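Local coordinates for Dna-binding protein RAP1 (Saccharomyces cerevisiae, PDB 4BJT) that binds DNA at telomeres and gene-regulatory sites and, through its C-terminal domain, engages the telomere-associated protein Rif1, at residues S53-Y58 and F140-L145; R89-K94 and N146-N151; E168-N173 and R179-K184. All coordinates share one frame; numbering follows the deposited sequence.

Contact 1 (S53-Y58 and F140-L145). With EDO (1,2-ethanediol), chain I.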
loop_
_atom_site.group_PDB
_atom_site.type_symbol
_atom_site.label_atom_id
_atom_site.label_comp_id
_atom_site.label_asym_id
_atom_site.label_seq_id
_atom_site.Cartn_x
_atom_site.Cartn_y
_atom_site.Cartn_z
ATOM N N SER C 53 9.604 14.976 5.146
ATOM C CA SER C 53 8.428 14.497 5.845
ATOM C C SER C 53 8.860 13.526 6.925
ATOM O O SER C 53 9.706 12.651 6.689
ATOM C CB SER C 53 7.476 13.794 4.879
ATOM O OG SER C 53 6.383 13.209 5.572
ATOM N N ASN C 54 8.234 13.622 8.096
ATOM C CA ASN C 54 8.505 12.674 9.176
ATOM C C ASN C 54 7.897 11.283 8.887
ATOM O O ASN C 54 8.136 10.349 9.652
ATOM C CB ASN C 54 8.073 13.224 10.509
ATOM C CG ASN C 54 6.611 13.428 10.659
ATOM O OD1 ASN C 54 5.804 13.023 9.802
ATOM N ND2 ASN C 54 6.235 14.120 11.727
ATOM N N GLU C 55 7.157 11.125 7.781
ATOM C CA GLU C 55 6.665 9.814 7.350
ATOM C C GLU C 55 7.807 8.996 6.742
ATOM O O GLU C 55 7.612 7.791 6.507
ATOM C CB GLU C 55 5.575 9.933 6.288
ATOM C CG GLU C 55 4.313 10.615 6.765
ATOM C CD GLU C 55 3.224 10.658 5.716
ATOM O OE1 GLU C 55 3.421 10.100 4.615
ATOM O OE2 GLU C 55 2.156 11.252 5.993
ATOM N N ASP C 56 8.975 9.612 6.458
ATOM C CA ASP C 56 10.070 8.882 5.836
ATOM C C ASP C 56 10.544 7.689 6.673
ATOM O O ASP C 56 11.051 6.728 6.100
ATOM C CB ASP C 56 11.215 9.806 5.435
ATOM C CG ASP C 56 11.937 10.533 6.547
ATOM O OD1 ASP C 56 11.728 10.171 7.727
ATOM O OD2 ASP C 56 12.780 11.422 6.232
ATOM N N ILE C 57 10.268 7.684 7.984
ATOM C CA ILE C 57 10.625 6.553 8.834
ATOM C C ILE C 57 9.888 5.277 8.416
ATOM O O ILE C 57 10.374 4.176 8.702
ATOM C CB ILE C 57 10.426 6.832 10.339
ATOM C CG1 ILE C 57 8.939 7.000 10.719
ATOM C CG2 ILE C 57 11.280 8.037 10.777
ATOM C CD1 ILE C 57 8.681 7.066 12.191
ATOM N N TYR C 58 8.725 5.414 7.785
ATOM C CA TYR C 58 7.959 4.249 7.320
ATOM C C TYR C 58 8.488 3.708 5.985
ATOM O O TYR C 58 8.187 2.572 5.614
ATOM C CB TYR C 58 6.474 4.599 7.206
ATOM C CG TYR C 58 5.883 4.959 8.549
ATOM C CD1 TYR C 58 5.466 3.973 9.435
ATOM C CD2 TYR C 58 5.789 6.279 8.957
ATOM C CE1 TYR C 58 4.954 4.300 10.687
ATOM C CE2 TYR C 58 5.284 6.617 10.207
ATOM C CZ TYR C 58 4.848 5.626 11.062
ATOM O OH TYR C 58 4.411 5.926 12.336
ATOM N N PHE C 140 3.150 2.098 -2.093
ATOM C CA PHE C 140 3.290 0.625 -2.233
ATOM C C PHE C 140 4.484 0.082 -1.484
ATOM O O PHE C 140 4.371 -0.898 -0.737
ATOM C CB PHE C 140 3.414 0.198 -3.698
ATOM C CG PHE C 140 2.235 -0.565 -4.197
ATOM C CD1 PHE C 140 2.093 -1.896 -3.910
ATOM C CD2 PHE C 140 1.269 0.050 -4.957
ATOM C CE1 PHE C 140 1.000 -2.622 -4.391
ATOM C CE2 PHE C 140 0.164 -0.661 -5.397
ATOM C CZ PHE C 140 0.058 -2.004 -5.137
ATOM N N PRO C 141 5.686 0.665 -1.643
ATOM C CA PRO C 141 6.841 0.119 -0.905
ATOM C C PRO C 141 6.650 0.156 0.609
ATOM O O PRO C 141 6.955 -0.799 1.320
ATOM C CB PRO C 141 8.006 0.984 -1.385
ATOM C CG PRO C 141 7.572 1.444 -2.738
ATOM C CD PRO C 141 6.101 1.745 -2.543
ATOM N N ARG C 142 6.073 1.250 1.097
ATOM C CA ARG C 142 5.783 1.417 2.499
ATOM C C ARG C 142 4.873 0.281 2.997
ATOM O O ARG C 142 5.034 -0.216 4.111
ATOM C CB ARG C 142 5.049 2.776 2.670
ATOM C CG ARG C 142 4.852 3.130 4.082
ATOM C CD ARG C 142 4.174 4.494 4.242
ATOM N NE ARG C 142 4.985 5.574 3.686
ATOM C CZ ARG C 142 4.669 6.870 3.769
ATOM N NH1 ARG C 142 3.521 7.245 4.306
ATOM N NH2 ARG C 142 5.488 7.796 3.281
ATOM N N TYR C 143 3.881 -0.090 2.191
ATOM C CA TYR C 143 2.950 -1.144 2.566
ATOM C C TYR C 143 3.718 -2.421 2.834
ATOM O O TYR C 143 3.583 -3.009 3.908
ATOM C CB TYR C 143 1.893 -1.345 1.476
ATOM C CG TYR C 143 0.794 -2.305 1.882
ATOM C CD1 TYR C 143 1.021 -3.680 1.932
ATOM C CD2 TYR C 143 -0.443 -1.836 2.308
ATOM C CE1 TYR C 143 0.030 -4.557 2.348
ATOM C CE2 TYR C 143 -1.466 -2.712 2.667
ATOM C CZ TYR C 143 -1.227 -4.069 2.697
ATOM O OH TYR C 143 -2.261 -4.882 3.091
ATOM N N PHE C 144 4.542 -2.845 1.887
ATOM C CA PHE C 144 5.273 -4.122 2.073
ATOM C C PHE C 144 6.310 -4.064 3.175
ATOM O O PHE C 144 6.408 -5.008 3.954
ATOM C CB PHE C 144 5.902 -4.588 0.758
ATOM C CG PHE C 144 4.870 -5.071 -0.218
ATOM C CD1 PHE C 144 4.214 -6.262 -0.013
ATOM C CD2 PHE C 144 4.510 -4.306 -1.306
ATOM C CE1 PHE C 144 3.225 -6.692 -0.895
ATOM C CE2 PHE C 144 3.498 -4.731 -2.171
ATOM C CZ PHE C 144 2.871 -5.922 -1.958
ATOM N N LEU C 145 7.090 -2.972 3.285
ATOM C CA LEU C 145 8.088 -2.926 4.350
ATOM C C LEU C 145 7.447 -3.059 5.706
ATOM O O LEU C 145 7.976 -3.748 6.571
ATOM C CB LEU C 145 8.884 -1.628 4.313
ATOM C CG LEU C 145 9.856 -1.474 3.147
ATOM C CD1 LEU C 145 10.267 0.002 2.972
ATOM C CD2 LEU C 145 11.083 -2.371 3.333
HETATM C C1 EDO I . 8.477 3.306 12.004
HETATM O O1 EDO I . 8.489 2.202 11.088
HETATM C C2 EDO I . 9.761 3.248 12.856
HETATM O O2 EDO I . 10.879 3.516 12.038
#
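In the all-helical Rap1 C-terminal domain, R142 of helix 140-150 reaches across to E55, in the turn that leads into the short helix 56-59. Its NH1 donates to E55 OE1 at 2.9 Å, the short arm of a salt bridge, with an N-H...O angle of 162°, while NH2 adds a weak bond to the same oxygen at 3.4 Å. The carboxylate meets the guanidinium at its edge, the two planes 84° apart, so that NH1 comes to OE1 from above the carboxylate plane. R142 leaves its helix with CG anti to the backbone N (chi1 -173°), which sends the chain past Y58, where R142 CD packs on Y58 CB at 3.8 Å. Upstream, S53 OG accepts from E55 N in a capping bond that steadies the turn. The charges have further mates: E55 OE2 pairs with R189, and R142 NE with D59. A methionine in place of R142 would probably leave D59 and E55 OE1 without this cationic mate, E55 then relying on R189. An ethanediol, probably from the crystallisation liquor, lies over one face of the Y58 ring. Beyond the contact, P141 and L145 rest on helix 88-99 and F140 on helix 123-132, so helix 140-150 sits between these helices and the type I turn S53-D56.

Contact 2 (R89-K94 and N146-N151)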
loop_
_atom_site.group_PDB
_atom_site.type_symbol
_atom_site.label_atom_id
_atom_site.label_comp_id
_atom_site.label_asym_id
_atom_site.label_seq_id
_atom_site.Cartn_x
_atom_site.Cartn_y
_atom_site.Cartn_z
ATOM N N ARG C 89 15.502 -7.022 0.053
ATOM C CA ARG C 89 16.003 -5.913 -0.750
ATOM C C ARG C 89 15.776 -6.180 -2.249
ATOM O O ARG C 89 15.394 -5.268 -2.976
ATOM C CB ARG C 89 17.484 -5.656 -0.441
ATOM C CG ARG C 89 18.059 -4.471 -1.187
ATOM C CD ARG C 89 19.502 -4.267 -0.832
ATOM N NE ARG C 89 19.690 -3.766 0.533
ATOM C CZ ARG C 89 19.640 -2.479 0.899
ATOM N NH1 ARG C 89 19.374 -1.536 0.011
ATOM N NH2 ARG C 89 19.841 -2.135 2.162
ATOM N N GLN C 90 16.014 -7.403 -2.708
ATOM C CA GLN C 90 15.851 -7.714 -4.124
ATOM C C GLN C 90 14.394 -7.530 -4.546
ATOM O O GLN C 90 14.113 -6.948 -5.601
ATOM C CB GLN C 90 16.363 -9.101 -4.462
ATOM C CG GLN C 90 16.463 -9.298 -5.972
ATOM C CD GLN C 90 17.081 -10.627 -6.313
ATOM O OE1 GLN C 90 16.670 -11.645 -5.785
ATOM N NE2 GLN C 90 18.160 -10.636 -7.102
ATOM N N PHE C 91 13.456 -8.010 -3.715
ATOM C CA PHE C 91 12.029 -7.820 -3.977
ATOM C C PHE C 91 11.688 -6.336 -4.023
ATOM O O PHE C 91 11.033 -5.875 -4.956
ATOM C CB PHE C 91 11.181 -8.530 -2.912
ATOM C CG PHE C 91 9.729 -8.102 -2.877
ATOM C CD1 PHE C 91 8.826 -8.557 -3.833
ATOM C CD2 PHE C 91 9.273 -7.242 -1.905
ATOM C CE1 PHE C 91 7.494 -8.143 -3.812
ATOM C CE2 PHE C 91 7.951 -6.808 -1.901
ATOM C CZ PHE C 91 7.056 -7.303 -2.828
ATOM N N MET C 92 12.151 -5.569 -3.039
ATOM C CA MET C 92 11.815 -4.149 -2.947
ATOM C C MET C 92 12.377 -3.394 -4.140
ATOM O O MET C 92 11.722 -2.492 -4.650
ATOM C CB MET C 92 12.348 -3.520 -1.645
ATOM C CG MET C 92 11.726 -4.086 -0.393
ATOM S SD MET C 92 9.913 -3.895 -0.287
ATOM C CE MET C 92 9.738 -2.204 -0.472
ATOM N N ASP C 93 13.562 -3.740 -4.589
ATOM C CA ASP C 93 14.152 -3.062 -5.722
ATOM C C ASP C 93 13.385 -3.387 -7.022
ATOM O O ASP C 93 13.193 -2.483 -7.836
ATOM C CB ASP C 93 15.654 -3.355 -5.814
ATOM C CG ASP C 93 16.462 -2.741 -4.659
ATOM O OD1 ASP C 93 15.884 -1.992 -3.851
ATOM O OD2 ASP C 93 17.629 -3.118 -4.487
ATOM N N LYS C 94 12.858 -4.628 -7.185
ATOM C CA LYS C 94 12.021 -4.947 -8.353
ATOM C C LYS C 94 10.695 -4.188 -8.268
ATOM O O LYS C 94 10.216 -3.679 -9.277
ATOM C CB LYS C 94 11.774 -6.457 -8.488
ATOM C CG LYS C 94 11.162 -6.852 -9.814
ATOM C CD LYS C 94 12.142 -6.654 -10.973
ATOM C CE LYS C 94 11.542 -6.988 -12.305
ATOM N NZ LYS C 94 12.586 -7.098 -13.375
ATOM N N ASN C 146 6.323 -2.347 5.927
ATOM C CA ASN C 146 5.664 -2.369 7.230
ATOM C C ASN C 146 4.923 -3.679 7.465
ATOM O O ASN C 146 4.974 -4.219 8.561
ATOM C CB ASN C 146 4.789 -1.133 7.414
ATOM C CG ASN C 146 5.658 0.080 7.642
ATOM O OD1 ASN C 146 6.009 0.397 8.770
ATOM N ND2 ASN C 146 6.049 0.735 6.592
ATOM N N MET C 147 4.288 -4.233 6.439
ATOM C CA MET C 147 3.653 -5.543 6.522
ATOM C C MET C 147 4.677 -6.584 6.950
ATOM O O MET C 147 4.444 -7.377 7.861
ATOM C CB MET C 147 3.073 -5.910 5.145
ATOM C CG MET C 147 2.494 -7.336 5.077
ATOM S SD MET C 147 2.232 -7.726 3.334
ATOM C CE MET C 147 1.652 -9.464 3.380
ATOM N N PHE C 148 5.810 -6.589 6.277
ATOM C CA PHE C 148 6.844 -7.574 6.558
ATOM C C PHE C 148 7.515 -7.377 7.906
ATOM O O PHE C 148 7.745 -8.368 8.610
ATOM C CB PHE C 148 7.910 -7.559 5.470
ATOM C CG PHE C 148 7.500 -7.861 4.044
ATOM C CD1 PHE C 148 6.362 -8.604 3.771
ATOM C CD2 PHE C 148 8.383 -7.637 3.001
ATOM C CE1 PHE C 148 6.048 -8.968 2.460
ATOM C CE2 PHE C 148 8.068 -8.008 1.707
ATOM C CZ PHE C 148 6.930 -8.723 1.457
ATOM N N LYS C 149 7.844 -6.126 8.271
ATOM C CA LYS C 149 8.493 -5.880 9.559
ATOM C C LYS C 149 7.550 -6.225 10.712
ATOM O O LYS C 149 7.986 -6.862 11.677
ATOM C CB LYS C 149 8.969 -4.418 9.664
ATOM C CG LYS C 149 9.876 -4.137 10.868
ATOM C CD LYS C 149 10.202 -2.649 11.014
ATOM C CE LYS C 149 10.912 -2.342 12.309
ATOM N NZ LYS C 149 11.391 -0.937 12.354
ATOM N N ASP C 150 6.283 -5.808 10.625
ATOM C CA ASP C 150 5.298 -6.000 11.693
ATOM C C ASP C 150 4.671 -7.389 11.705
ATOM O O ASP C 150 3.981 -7.711 12.674
ATOM C CB ASP C 150 4.166 -4.962 11.580
ATOM C CG ASP C 150 4.535 -3.481 11.615
ATOM O OD1 ASP C 150 5.610 -3.145 12.159
ATOM O OD2 ASP C 150 3.718 -2.657 11.132
ATOM N N ASN C 151 4.814 -8.163 10.624
ATOM C CA ASN C 151 4.173 -9.479 10.525
ATOM C C ASN C 151 2.648 -9.350 10.672
ATOM O O ASN C 151 2.017 -10.110 11.404
ATOM C CB ASN C 151 4.771 -10.425 11.593
ATOM C CG ASN C 151 4.317 -11.842 11.483
ATOM O OD1 ASN C 151 3.899 -12.278 10.424
ATOM N ND2 ASN C 151 4.271 -12.552 12.610
#
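F91 and F148 meet in a purely apolar, buried contact between helix 88-99 and the C-terminal half of helix 140-150. The pair is oblique: the ring centroids are 5.8 Å apart and the planes inclined at 49°. F148 CE2 is the atom in the middle, 3.8 Å from F91 CE2 and 3.9 Å from F91 CD2, with F148 CZ 4.0 Å from F91 CE2. F91 places its ring with CG anti to the backbone N (chi1 165°), whereas F148 has CG anti to its carbonyl carbon (chi1 -60°), and these two settings turn both rings into the interface between the helices. The contact belongs to the aromatic part of the core in this bundle of helices, for F91 also makes edge-to-face pairs with F82 and F144, the latter on helix 140-150 one turn before F148. Helix 88-99 is further applied to that helix through M92, which touches P141 and L145. F91 also touches T119 of helix 108-119, and F148 touches P70 in a loop.

Contact 3 (E168-N173 and R179-K184)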
loop_
_atom_site.group_PDB
_atom_site.type_symbol
_atom_site.label_atom_id
_atom_site.label_comp_id
_atom_site.label_asym_id
_atom_site.label_seq_id
_atom_site.Cartn_x
_atom_site.Cartn_y
_atom_site.Cartn_z
ATOM N N GLU C 168 -14.122 3.555 8.916
ATOM C CA GLU C 168 -15.256 3.709 9.824
ATOM C C GLU C 168 -15.156 5.037 10.592
ATOM O O GLU C 168 -16.164 5.747 10.726
ATOM C CB GLU C 168 -15.347 2.501 10.771
ATOM C CG GLU C 168 -15.744 1.221 10.056
ATOM C CD GLU C 168 -17.124 1.212 9.413
ATOM O OE1 GLU C 168 -18.021 1.943 9.893
ATOM O OE2 GLU C 168 -17.304 0.473 8.419
ATOM N N SER C 169 -13.942 5.428 11.023
ATOM C CA SER C 169 -13.752 6.722 11.680
ATOM C C SER C 169 -14.107 7.867 10.745
ATOM O O SER C 169 -14.733 8.852 11.177
ATOM C CB SER C 169 -12.304 6.893 12.148
ATOM O OG SER C 169 -12.018 6.027 13.233
ATOM N N LEU C 170 -13.755 7.732 9.460
ATOM C CA LEU C 170 -14.037 8.768 8.472
ATOM C C LEU C 170 -15.545 9.018 8.347
ATOM O O LEU C 170 -15.970 10.163 8.306
ATOM C CB LEU C 170 -13.435 8.358 7.113
ATOM C CG LEU C 170 -13.541 9.387 5.999
ATOM C CD1 LEU C 170 -12.888 10.707 6.418
ATOM C CD2 LEU C 170 -12.928 8.856 4.730
ATOM N N LYS C 171 -16.343 7.978 8.330
ATOM C CA LYS C 171 -17.786 8.123 8.170
ATOM C C LYS C 171 -18.516 8.369 9.493
ATOM O O LYS C 171 -19.721 8.575 9.493
ATOM C CB LYS C 171 -18.341 6.863 7.489
ATOM C CG LYS C 171 -17.754 6.619 6.107
ATOM C CD LYS C 171 -18.269 5.342 5.477
ATOM C CE LYS C 171 -17.576 4.108 6.002
ATOM N NZ LYS C 171 -18.120 2.869 5.386
ATOM N N SER C 172 -17.822 8.269 10.616
ATOM C CA SER C 172 -18.445 8.445 11.923
ATOM C C SER C 172 -18.993 9.827 12.295
ATOM O O SER C 172 -19.739 9.866 13.269
ATOM C CB SER C 172 -17.476 8.033 13.025
ATOM O OG SER C 172 -16.497 9.032 13.269
ATOM N N ASN C 173 -18.633 10.948 11.639
ATOM C CA ASN C 173 -19.101 12.291 12.060
ATOM C C ASN C 173 -18.602 12.612 13.493
ATOM O O ASN C 173 -19.232 13.470 14.135
ATOM C CB ASN C 173 -20.665 12.475 11.972
ATOM C CG ASN C 173 -21.211 12.544 10.563
ATOM O OD1 ASN C 173 -20.748 13.330 9.735
ATOM N ND2 ASN C 173 -22.257 11.799 10.275
ATOM N N ARG C 179 -10.005 13.813 14.367
ATOM C CA ARG C 179 -8.723 14.390 14.817
ATOM C C ARG C 179 -7.620 13.325 14.740
ATOM O O ARG C 179 -6.536 13.597 14.220
ATOM C CB ARG C 179 -8.835 14.937 16.260
ATOM C CG ARG C 179 -7.580 15.683 16.728
ATOM C CD ARG C 179 -7.555 15.929 18.238
ATOM N NE ARG C 179 -7.483 14.683 19.007
ATOM C CZ ARG C 179 -6.394 13.930 19.175
ATOM N NH1 ARG C 179 -5.235 14.283 18.621
ATOM N NH2 ARG C 179 -6.457 12.815 19.894
ATOM N N LYS C 180 -7.883 12.118 15.269
ATOM C CA LYS C 180 -6.902 11.039 15.251
ATOM C C LYS C 180 -6.599 10.577 13.827
ATOM O O LYS C 180 -5.458 10.255 13.478
ATOM C CB LYS C 180 -7.387 9.846 16.077
ATOM C CG LYS C 180 -7.393 10.114 17.568
ATOM C CD LYS C 180 -7.807 8.871 18.347
ATOM C CE LYS C 180 -7.742 9.070 19.844
ATOM N NZ LYS C 180 -7.885 7.783 20.578
ATOM N N LEU C 181 -7.641 10.532 13.011
ATOM C CA LEU C 181 -7.509 10.156 11.639
ATOM C C LEU C 181 -6.643 11.128 10.845
ATOM O O LEU C 181 -5.782 10.673 10.086
ATOM C CB LEU C 181 -8.908 10.054 11.041
ATOM C CG LEU C 181 -9.006 9.457 9.693
ATOM C CD1 LEU C 181 -8.536 8.003 9.707
ATOM C CD2 LEU C 181 -10.426 9.513 9.215
ATOM N N VAL C 182 -6.864 12.445 11.003
ATOM C CA VAL C 182 -6.058 13.425 10.261
ATOM C C VAL C 182 -4.661 13.459 10.809
ATOM O O VAL C 182 -3.740 13.704 10.051
ATOM C CB VAL C 182 -6.651 14.840 10.100
ATOM C CG1 VAL C 182 -7.966 14.776 9.375
ATOM C CG2 VAL C 182 -6.754 15.567 11.426
ATOM N N LYS C 183 -4.463 13.165 12.102
ATOM C CA LYS C 183 -3.111 13.080 12.658
ATOM C C LYS C 183 -2.322 11.929 11.979
ATOM O O LYS C 183 -1.121 12.054 11.716
ATOM C CB LYS C 183 -3.190 12.873 14.174
ATOM C CG LYS C 183 -1.845 12.705 14.844
ATOM C CD LYS C 183 -1.947 12.949 16.348
ATOM C CE LYS C 183 -0.643 12.704 17.086
ATOM N NZ LYS C 183 0.407 13.730 16.795
ATOM N N LYS C 184 -3.017 10.825 11.677
ATOM C CA LYS C 184 -2.412 9.690 11.007
ATOM C C LYS C 184 -2.118 9.948 9.545
ATOM O O LYS C 184 -1.005 9.709 9.085
ATOM C CB LYS C 184 -3.314 8.454 11.163
ATOM C CG LYS C 184 -2.797 7.203 10.479
ATOM C CD LYS C 184 -3.742 6.034 10.688
ATOM C CE LYS C 184 -3.122 4.765 10.158
ATOM N NZ LYS C 184 -4.037 3.599 10.312
#
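Between segments 168-173 and 179-184, on consecutive helices, the nearest CA atoms are those of S169 and L181, 7.1 Å apart. L181 supplies the contact from the second helix with a single methyl. Its CD2 lies 3.8 Å from L170 CB and reaches L170 CA at the same distance of 3.8 Å, so the methyl lies against the base of L170 and its backbone, with L170 CD1 almost as near at 3.9 Å. The two leucine side chains cross at about a right angle. L181 has CG anti to the backbone N (chi1 -170°), and this carries the branch across to the first helix. S169 adds a looser flank, its CB 4.4 Å from L181 CD2, while its hydroxyl bonds to Q177 between the segments. S169 O is gripped twice by S172: the backbone N and the hydroxyl OG both donate to it, OG at 2.7 Å and tilted 21° from the carbonyl plane. S172 OG also accepts from D174 N, and N173 between them has positive phi, turning the chain toward the next helix. L170 in turn touches M190, R193 and K194 of helix 187-198, and K184 forms a salt bridge with D166. The arrangement is that of two consecutive helices joined by a short loop and packed through leucines, with helix 187-198 touching both, part of the all-helical Rap1 C-terminal domain.

Two of the three contacts share one element, helix 140-150, and the third stands apart. Contacts 1 and 2 have centres 11 Å apart and touch directly: Y58 O probably accepts a hydrogen bond from N146 ND2 at 3.0 Å. Along the chain the segments of these two contacts cross. Contact 3 comes later in sequence; its centre is 20 Å from that of contact 1 and 28 Å from that of contact 2, with nearest atoms about 5 and 10 Å away. Contacts 2 and 3 lie on opposite sides of the chain's centre. Of the three, it is contact 1 that the ethanediol touches.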